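Local coordinates for hypothetical protein PH1789 (PDB 1WR2), which is of unknown function but belongs to the ATP-grasp clan and adopts an alpha/beta fold with two antiparallel sheets, at residues K62-S65 with H70-D73; E93-A98 with L108-A113; K165-I170 with P174-A179. All coordinates share one frame; numbering follows the deposited sequence.

Interaction 1 of 3, residues K62-S65 with H70-D73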
loop_
_atom_site.group_PDB
_atom_site.type_symbol
_atom_site.label_atom_id
_atom_site.label_comp_id
_atom_site.label_asym_id
_atom_site.label_seq_id
_atom_site.Cartn_x
_atom_site.Cartn_y
_atom_site.Cartn_z
ATOM N N LYS A 62 10.262 -3.437 -7.738
ATOM C CA LYS A 62 9.826 -4.194 -6.568
ATOM C C LYS A 62 9.442 -5.599 -6.994
ATOM O O LYS A 62 8.459 -5.784 -7.710
ATOM C CB LYS A 62 8.607 -3.536 -5.922
ATOM C CG LYS A 62 8.786 -2.089 -5.499
ATOM C CD LYS A 62 7.506 -1.618 -4.827
ATOM C CE LYS A 62 7.581 -0.187 -4.357
ATOM N NZ LYS A 62 6.352 0.190 -3.588
ATOM N N LEU A 63 10.200 -6.593 -6.543
ATOM C CA LEU A 63 9.906 -7.969 -6.912
ATOM C C LEU A 63 8.617 -8.442 -6.266
ATOM O O LEU A 63 8.406 -8.266 -5.057
ATOM C CB LEU A 63 11.058 -8.895 -6.512
ATOM C CG LEU A 63 10.908 -10.348 -6.953
ATOM C CD1 LEU A 63 12.274 -10.932 -7.255
ATOM C CD2 LEU A 63 10.187 -11.139 -5.875
ATOM N N MET A 64 7.757 -9.048 -7.077
ATOM C CA MET A 64 6.477 -9.557 -6.597
ATOM C C MET A 64 6.551 -11.064 -6.398
ATOM O O MET A 64 6.863 -11.805 -7.325
ATOM C CB MET A 64 5.371 -9.222 -7.600
ATOM C CG MET A 64 5.097 -7.726 -7.755
ATOM S SD MET A 64 4.353 -6.990 -6.270
ATOM C CE MET A 64 5.758 -6.213 -5.488
ATOM N N SER A 65 6.271 -11.507 -5.177
ATOM C CA SER A 65 6.294 -12.923 -4.837
ATOM C C SER A 65 5.459 -13.165 -3.589
ATOM O O SER A 65 5.643 -12.494 -2.572
ATOM C CB SER A 65 7.722 -13.400 -4.564
ATOM O OG SER A 65 7.711 -14.745 -4.111
ATOM N N HIS A 70 7.477 -9.154 2.864
ATOM C CA HIS A 70 8.251 -8.081 3.485
ATOM C C HIS A 70 9.430 -7.759 2.565
ATOM O O HIS A 70 10.564 -8.183 2.798
ATOM C CB HIS A 70 8.756 -8.520 4.859
ATOM C CG HIS A 70 9.356 -7.411 5.666
ATOM N ND1 HIS A 70 9.936 -7.618 6.900
ATOM C CD2 HIS A 70 9.450 -6.081 5.426
ATOM C CE1 HIS A 70 10.359 -6.464 7.385
ATOM N NE2 HIS A 70 10.077 -5.515 6.510
ATOM N N LYS A 71 9.141 -7.001 1.512
ATOM C CA LYS A 71 10.138 -6.632 0.515
ATOM C C LYS A 71 11.422 -5.990 1.042
ATOM O O LYS A 71 12.512 -6.355 0.604
ATOM C CB LYS A 71 9.491 -5.727 -0.540
ATOM C CG LYS A 71 8.355 -6.406 -1.312
ATOM C CD LYS A 71 7.794 -5.511 -2.420
ATOM C CE LYS A 71 7.080 -4.288 -1.858
ATOM N NZ LYS A 71 5.796 -4.646 -1.187
ATOM N N SER A 72 11.313 -5.040 1.969
ATOM C CA SER A 72 12.511 -4.383 2.501
ATOM C C SER A 72 13.417 -5.373 3.234
ATOM O O SER A 72 14.644 -5.289 3.160
ATOM C CB SER A 72 12.128 -3.244 3.453
ATOM O OG SER A 72 11.484 -3.743 4.611
ATOM N N ASP A 73 12.802 -6.312 3.941
ATOM C CA ASP A 73 13.545 -7.320 4.685
ATOM C C ASP A 73 14.387 -8.171 3.729
ATOM O O ASP A 73 15.554 -8.454 4.001
ATOM C CB ASP A 73 12.565 -8.206 5.465
ATOM C CG ASP A 73 13.236 -9.003 6.569
ATOM O OD1 ASP A 73 13.886 -8.390 7.446
ATOM O OD2 ASP A 73 13.103 -10.247 6.564
#
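Lys71, from the first turn of helix 71-74, lays its aliphatic chain against three consecutive residues of strand 59-64. Its CB points at the strand, and the chain runs straight to CD, then bends at chi3 (-67°) and chi4 (-70°), which set CE and NZ. CD does most of the touching: it lies 3.7 Å from Met64 CE and 3.9 Å from the carbonyl atom Leu63 O, a van der Waals approach. Met64 leaves its backbone pointing away from the helix, but folding at chi2 and chi3 brings the methyl CE back to cross the lysine at a slant. Farther along the chain, Lys62, extended beyond CG, passes with its CD 4.0 Å from Lys71 CE. The methylenes of the two lysines therefore meet while their ammonium groups stand apart, NZ of Lys62 to NZ of Lys71 being 5.4 Å. Glu22 forms a salt bridge with each NZ, and Asp229 adds another to Lys71. The contact is thus apolar along the chains and ionic at their ends, and the shared carboxylate of Glu22 probably lets both ammonium groups be buried near each other.

Interaction 2 of 3, residues E93-A98 with L108-A113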
loop_
_atom_site.group_PDB
_atom_site.type_symbol
_atom_site.label_atom_id
_atom_site.label_comp_id
_atom_site.label_asym_id
_atom_site.label_seq_id
_atom_site.Cartn_x
_atom_site.Cartn_y
_atom_site.Cartn_z
ATOM N N GLU A 93 19.920 -7.860 -9.374
ATOM C CA GLU A 93 20.078 -7.829 -7.930
ATOM C C GLU A 93 18.879 -8.354 -7.156
ATOM O O GLU A 93 19.020 -9.264 -6.333
ATOM C CB GLU A 93 20.359 -6.411 -7.453
ATOM C CG GLU A 93 21.778 -5.967 -7.620
ATOM C CD GLU A 93 22.093 -4.819 -6.707
ATOM O OE1 GLU A 93 21.794 -4.941 -5.498
ATOM O OE2 GLU A 93 22.636 -3.803 -7.189
ATOM N N ILE A 94 17.702 -7.782 -7.409
ATOM C CA ILE A 94 16.510 -8.196 -6.680
ATOM C C ILE A 94 16.205 -9.669 -6.853
ATOM O O ILE A 94 15.715 -10.310 -5.927
ATOM C CB ILE A 94 15.259 -7.356 -7.058
ATOM C CG1 ILE A 94 14.919 -7.528 -8.538
ATOM C CG2 ILE A 94 15.500 -5.891 -6.705
ATOM C CD1 ILE A 94 13.686 -6.744 -8.970
ATOM N N HIS A 95 16.497 -10.218 -8.027
ATOM C CA HIS A 95 16.246 -11.638 -8.234
ATOM C C HIS A 95 17.227 -12.466 -7.408
ATOM O O HIS A 95 16.870 -13.521 -6.892
ATOM C CB HIS A 95 16.346 -12.005 -9.715
ATOM C CG HIS A 95 15.090 -11.730 -10.486
ATOM N ND1 HIS A 95 14.784 -10.487 -11.001
ATOM C CD2 HIS A 95 14.048 -12.535 -10.803
ATOM C CE1 HIS A 95 13.610 -10.539 -11.602
ATOM N NE2 HIS A 95 13.142 -11.771 -11.497
ATOM N N GLU A 96 18.458 -11.975 -7.283
ATOM C CA GLU A 96 19.481 -12.661 -6.503
ATOM C C GLU A 96 19.076 -12.602 -5.039
ATOM O O GLU A 96 19.115 -13.606 -4.336
ATOM C CB GLU A 96 20.845 -11.981 -6.674
ATOM C CG GLU A 96 21.331 -11.883 -8.120
ATOM C CD GLU A 96 22.631 -11.091 -8.250
ATOM O OE1 GLU A 96 22.816 -10.120 -7.485
ATOM O OE2 GLU A 96 23.459 -11.426 -9.122
ATOM N N ASN A 97 18.681 -11.416 -4.590
ATOM C CA ASN A 97 18.275 -11.220 -3.208
ATOM C C ASN A 97 17.084 -12.083 -2.848
ATOM O O ASN A 97 16.981 -12.569 -1.726
ATOM C CB ASN A 97 17.955 -9.746 -2.948
ATOM C CG ASN A 97 19.173 -8.860 -3.099
ATOM O OD1 ASN A 97 20.275 -9.348 -3.354
ATOM N ND2 ASN A 97 18.985 -7.553 -2.944
ATOM N N ALA A 98 16.186 -12.276 -3.804
ATOM C CA ALA A 98 15.007 -13.095 -3.575
ATOM C C ALA A 98 15.410 -14.566 -3.502
ATOM O O ALA A 98 14.801 -15.354 -2.782
ATOM C CB ALA A 98 14.007 -12.888 -4.699
ATOM N N LEU A 108 6.109 -13.693 -9.400
ATOM C CA LEU A 108 4.991 -13.270 -10.233
ATOM C C LEU A 108 5.379 -12.174 -11.213
ATOM O O LEU A 108 4.650 -11.900 -12.169
ATOM C CB LEU A 108 3.834 -12.777 -9.362
ATOM C CG LEU A 108 3.183 -13.815 -8.446
ATOM C CD1 LEU A 108 2.061 -13.159 -7.646
ATOM C CD2 LEU A 108 2.640 -14.959 -9.285
ATOM N N GLY A 109 6.522 -11.542 -10.969
ATOM C CA GLY A 109 6.973 -10.474 -11.843
ATOM C C GLY A 109 7.592 -9.348 -11.042
ATOM O O GLY A 109 7.815 -9.496 -9.846
ATOM N N VAL A 110 7.876 -8.226 -11.697
ATOM C CA VAL A 110 8.475 -7.083 -11.023
ATOM C C VAL A 110 7.658 -5.828 -11.254
ATOM O O VAL A 110 7.349 -5.473 -12.392
ATOM C CB VAL A 110 9.907 -6.817 -11.518
ATOM C CG1 VAL A 110 10.469 -5.587 -10.826
ATOM C CG2 VAL A 110 10.773 -8.023 -11.241
ATOM N N LEU A 111 7.305 -5.157 -10.169
ATOM C CA LEU A 111 6.519 -3.945 -10.270
ATOM C C LEU A 111 7.440 -2.774 -10.604
ATOM O O LEU A 111 8.452 -2.543 -9.923
ATOM C CB LEU A 111 5.783 -3.697 -8.945
ATOM C CG LEU A 111 4.517 -2.838 -8.985
ATOM C CD1 LEU A 111 3.596 -3.340 -10.086
ATOM C CD2 LEU A 111 3.809 -2.896 -7.635
ATOM N N VAL A 112 7.109 -2.068 -11.680
ATOM C CA VAL A 112 7.877 -0.900 -12.102
ATOM C C VAL A 112 6.992 0.281 -11.737
ATOM O O VAL A 112 5.907 0.436 -12.294
ATOM C CB VAL A 112 8.116 -0.874 -13.629
ATOM C CG1 VAL A 112 8.988 0.312 -13.992
ATOM C CG2 VAL A 112 8.752 -2.164 -14.086
ATOM N N ALA A 113 7.449 1.107 -10.804
ATOM C CA ALA A 113 6.663 2.242 -10.359
ATOM C C ALA A 113 7.454 3.537 -10.413
ATOM O O ALA A 113 8.661 3.538 -10.631
ATOM C CB ALA A 113 6.171 2.000 -8.942
#
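A helix packed on one face of a four-stranded antiparallel sheet defines this contact: helix 84-101 lies over strand 109-114, an inner strand flanked by 40-42 and 59-64, in the smaller sheet of an ATP-grasp family protein. The nearest alpha carbons, those of Ile94 and Val110, are 9.2 Å apart, so side chains alone bridge the layers. Val110 is the strand's sole contributor within the pair of segments, and its two methyls divide the work. CG1 lies 3.9 Å from Ile94 CD1, the two side chains reaching toward each other tip to tip; CG2 is equally close to that methyl, so Ile94 CD1 sits against both branches of the fork. The isoleucine gets there with chi1 at 62°, which places CG1 between the backbone N and the carbonyl carbon, while chi2 near 180° extends CD1 toward the sheet.

His95 approaches the same valine from beside Ile94. Its ring carbon CE1 comes to 3.8 Å from Val110 CG2, and the methyl meets the ring obliquely. ND1 of the imidazole is engaged within its own helix, hydrogen-bonded to Trp91 O, one turn earlier, and the His95 and Trp91 rings meet with their planes about 30° apart. That bond probably helps fix the ring's rotation, with CE1 turned to the valine. Around the pair, Met78 of strand 77-81 touches Ile94, and Leu61 of strand 59-64 touches Val110, continuing the apolar layer across neighbouring strands. Carbon-to-carbon contacts thus make the whole junction between these segments, in which buried Ile94 and Val110 and the partly exposed His95 take part; its cohesion is dispersive and hydrophobic.

Interaction 3 of 3, residues K165-I170 with P174-A179; sequences KMIQEI and PILAGA
The backbones of 165-170 and 174-179 come nearest at Ile167 and Leu176, whose alpha carbons are 9.1 Å apart, as the chain runs from helix 160-168 through a short connection into the short helix 173-177, whose backbone bonds are weak. Two consecutive short helices thus pack against each other beside the larger antiparallel sheet of the ATP-grasp fold. Leu176 points its CB at the first helix and carries the contact through a single methyl, CD1. Chi1 of -64° and chi2 of 179° extend that methyl toward the isoleucines, which both cross the leucine at about a right angle. Ile167 offers its branch methyl, CG2 to Leu176 CD1 being 4.1 Å. Ile170 uses the end of its longer arm instead.

All three side chains are buried, and strand 133-140 contributes Phe138, which touches both isoleucines, and Leu140, which touches Leu176. Ile190, Val191 and Leu194 of helix 187-203 also pack on Ile167, so the contact belongs to an apolar layer between sheet and helices. On the Ile170 side the meeting is methyl to methyl, with Ile170 CD1 4.0 Å from Leu176 CD1.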
loop_
_atom_site.group_PDB
_atom_site.type_symbol
_atom_site.label_atom_id
_atom_site.label_comp_id
_atom_site.label_asym_id
_atom_site.label_seq_id
_atom_site.Cartn_x
_atom_site.Cartn_y
_atom_site.Cartn_z
ATOM N N LYS A 165 -12.604 13.076 13.299
ATOM C CA LYS A 165 -12.348 12.962 14.719
ATOM C C LYS A 165 -11.110 12.099 15.013
ATOM O O LYS A 165 -10.221 12.525 15.750
ATOM C CB LYS A 165 -13.591 12.382 15.397
ATOM C CG LYS A 165 -13.622 12.482 16.914
ATOM C CD LYS A 165 -14.990 12.036 17.433
ATOM C CE LYS A 165 -15.040 11.945 18.951
ATOM N NZ LYS A 165 -16.357 11.426 19.414
ATOM N N MET A 166 -11.034 10.901 14.435
ATOM C CA MET A 166 -9.881 10.039 14.705
ATOM C C MET A 166 -8.574 10.652 14.196
ATOM O O MET A 166 -7.492 10.299 14.661
ATOM C CB MET A 166 -10.090 8.638 14.113
ATOM C CG MET A 166 -10.092 8.553 12.608
ATOM S SD MET A 166 -10.645 6.923 12.051
ATOM C CE MET A 166 -9.299 5.879 12.643
ATOM N N ILE A 167 -8.673 11.578 13.250
ATOM C CA ILE A 167 -7.480 12.230 12.737
ATOM C C ILE A 167 -7.012 13.258 13.765
ATOM O O ILE A 167 -5.813 13.458 13.965
ATOM C CB ILE A 167 -7.751 12.960 11.400
ATOM C CG1 ILE A 167 -8.167 11.952 10.322
ATOM C CG2 ILE A 167 -6.494 13.703 10.954
ATOM C CD1 ILE A 167 -8.469 12.598 8.965
ATOM N N GLN A 168 -7.967 13.895 14.431
ATOM C CA GLN A 168 -7.654 14.919 15.422
ATOM C C GLN A 168 -7.239 14.356 16.777
ATOM O O GLN A 168 -6.609 15.050 17.575
ATOM C CB GLN A 168 -8.859 15.842 15.598
ATOM C CG GLN A 168 -9.353 16.431 14.292
ATOM C CD GLN A 168 -10.542 17.352 14.470
ATOM O OE1 GLN A 168 -11.435 17.088 15.281
ATOM N NE2 GLN A 168 -10.573 18.432 13.692
ATOM N N GLU A 169 -7.588 13.101 17.032
ATOM C CA GLU A 169 -7.274 12.455 18.297
ATOM C C GLU A 169 -5.831 11.977 18.471
ATOM O O GLU A 169 -5.404 11.712 19.597
ATOM C CB GLU A 169 -8.236 11.280 18.521
ATOM C CG GLU A 169 -9.703 11.680 18.508
ATOM C CD GLU A 169 -10.636 10.517 18.795
ATOM O OE1 GLU A 169 -10.361 9.396 18.323
ATOM O OE2 GLU A 169 -11.654 10.730 19.487
ATOM N N ILE A 170 -5.071 11.855 17.383
ATOM C CA ILE A 170 -3.687 11.396 17.517
ATOM C C ILE A 170 -2.838 12.497 18.142
ATOM O O ILE A 170 -3.055 13.682 17.884
ATOM C CB ILE A 170 -3.057 10.990 16.152
ATOM C CG1 ILE A 170 -3.091 12.170 15.180
ATOM C CG2 ILE A 170 -3.788 9.770 15.577
ATOM C CD1 ILE A 170 -2.373 11.898 13.868
ATOM N N PRO A 174 -1.114 18.030 15.839
ATOM C CA PRO A 174 -0.571 19.373 15.618
ATOM C C PRO A 174 0.412 19.403 14.459
ATOM O O PRO A 174 0.523 20.401 13.748
ATOM C CB PRO A 174 0.095 19.695 16.953
ATOM C CG PRO A 174 -0.820 19.027 17.927
ATOM C CD PRO A 174 -1.050 17.675 17.268
ATOM N N ILE A 175 1.126 18.299 14.272
ATOM C CA ILE A 175 2.099 18.195 13.194
ATOM C C ILE A 175 1.421 18.263 11.825
ATOM O O ILE A 175 1.944 18.874 10.891
ATOM C CB ILE A 175 2.893 16.886 13.316
ATOM C CG1 ILE A 175 3.689 16.901 14.622
ATOM C CG2 ILE A 175 3.816 16.717 12.121
ATOM C CD1 ILE A 175 4.396 15.604 14.932
ATOM N N LEU A 176 0.255 17.637 11.709
ATOM C CA LEU A 176 -0.490 17.638 10.456
ATOM C C LEU A 176 -1.088 19.010 10.180
ATOM O O LEU A 176 -1.191 19.434 9.031
ATOM C CB LEU A 176 -1.617 16.608 10.504
ATOM C CG LEU A 176 -1.231 15.137 10.639
ATOM C CD1 LEU A 176 -2.494 14.286 10.688
ATOM C CD2 LEU A 176 -0.356 14.728 9.461
ATOM N N ALA A 177 -1.493 19.694 11.243
ATOM C CA ALA A 177 -2.084 21.019 11.115
ATOM C C ALA A 177 -1.013 22.032 10.729
ATOM O O ALA A 177 -1.323 23.120 10.245
ATOM C CB ALA A 177 -2.746 21.424 12.429
ATOM N N GLY A 178 0.246 21.664 10.945
ATOM C CA GLY A 178 1.345 22.554 10.618
ATOM C C GLY A 178 1.816 23.349 11.821
ATOM O O GLY A 178 1.203 24.354 12.187
ATOM N N ALA A 179 2.904 22.898 12.440
ATOM C CA ALA A 179 3.462 23.572 13.606
ATOM C C ALA A 179 4.566 24.548 13.196
ATOM O O ALA A 179 4.319 25.741 12.984
ATOM C CB ALA A 179 4.010 22.543 14.584
#

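In the fold
The three contacts come one after another along the chain. Interactions 1 and 2, with centres 7 Å apart, share the four-stranded sheet: strands 59-64 and 109-114 are antiparallel neighbours in it, joined by probable hydrogen bonds from Leu111 N to Lys62 O (2.8 Å) and from Met64 N to Gly109 O (2.8 Å). Leu63 and Ala98 also pack together between them. Interaction 3 lies on the opposite side of the chain's centre, beside the six-stranded sheet; its centre is about 32 Å from that of interaction 1 and 37 Å from that of interaction 2. The first two are thus parts of one sheet and its covering, whereas the third lies in a separate part of the same ATP-grasp fold.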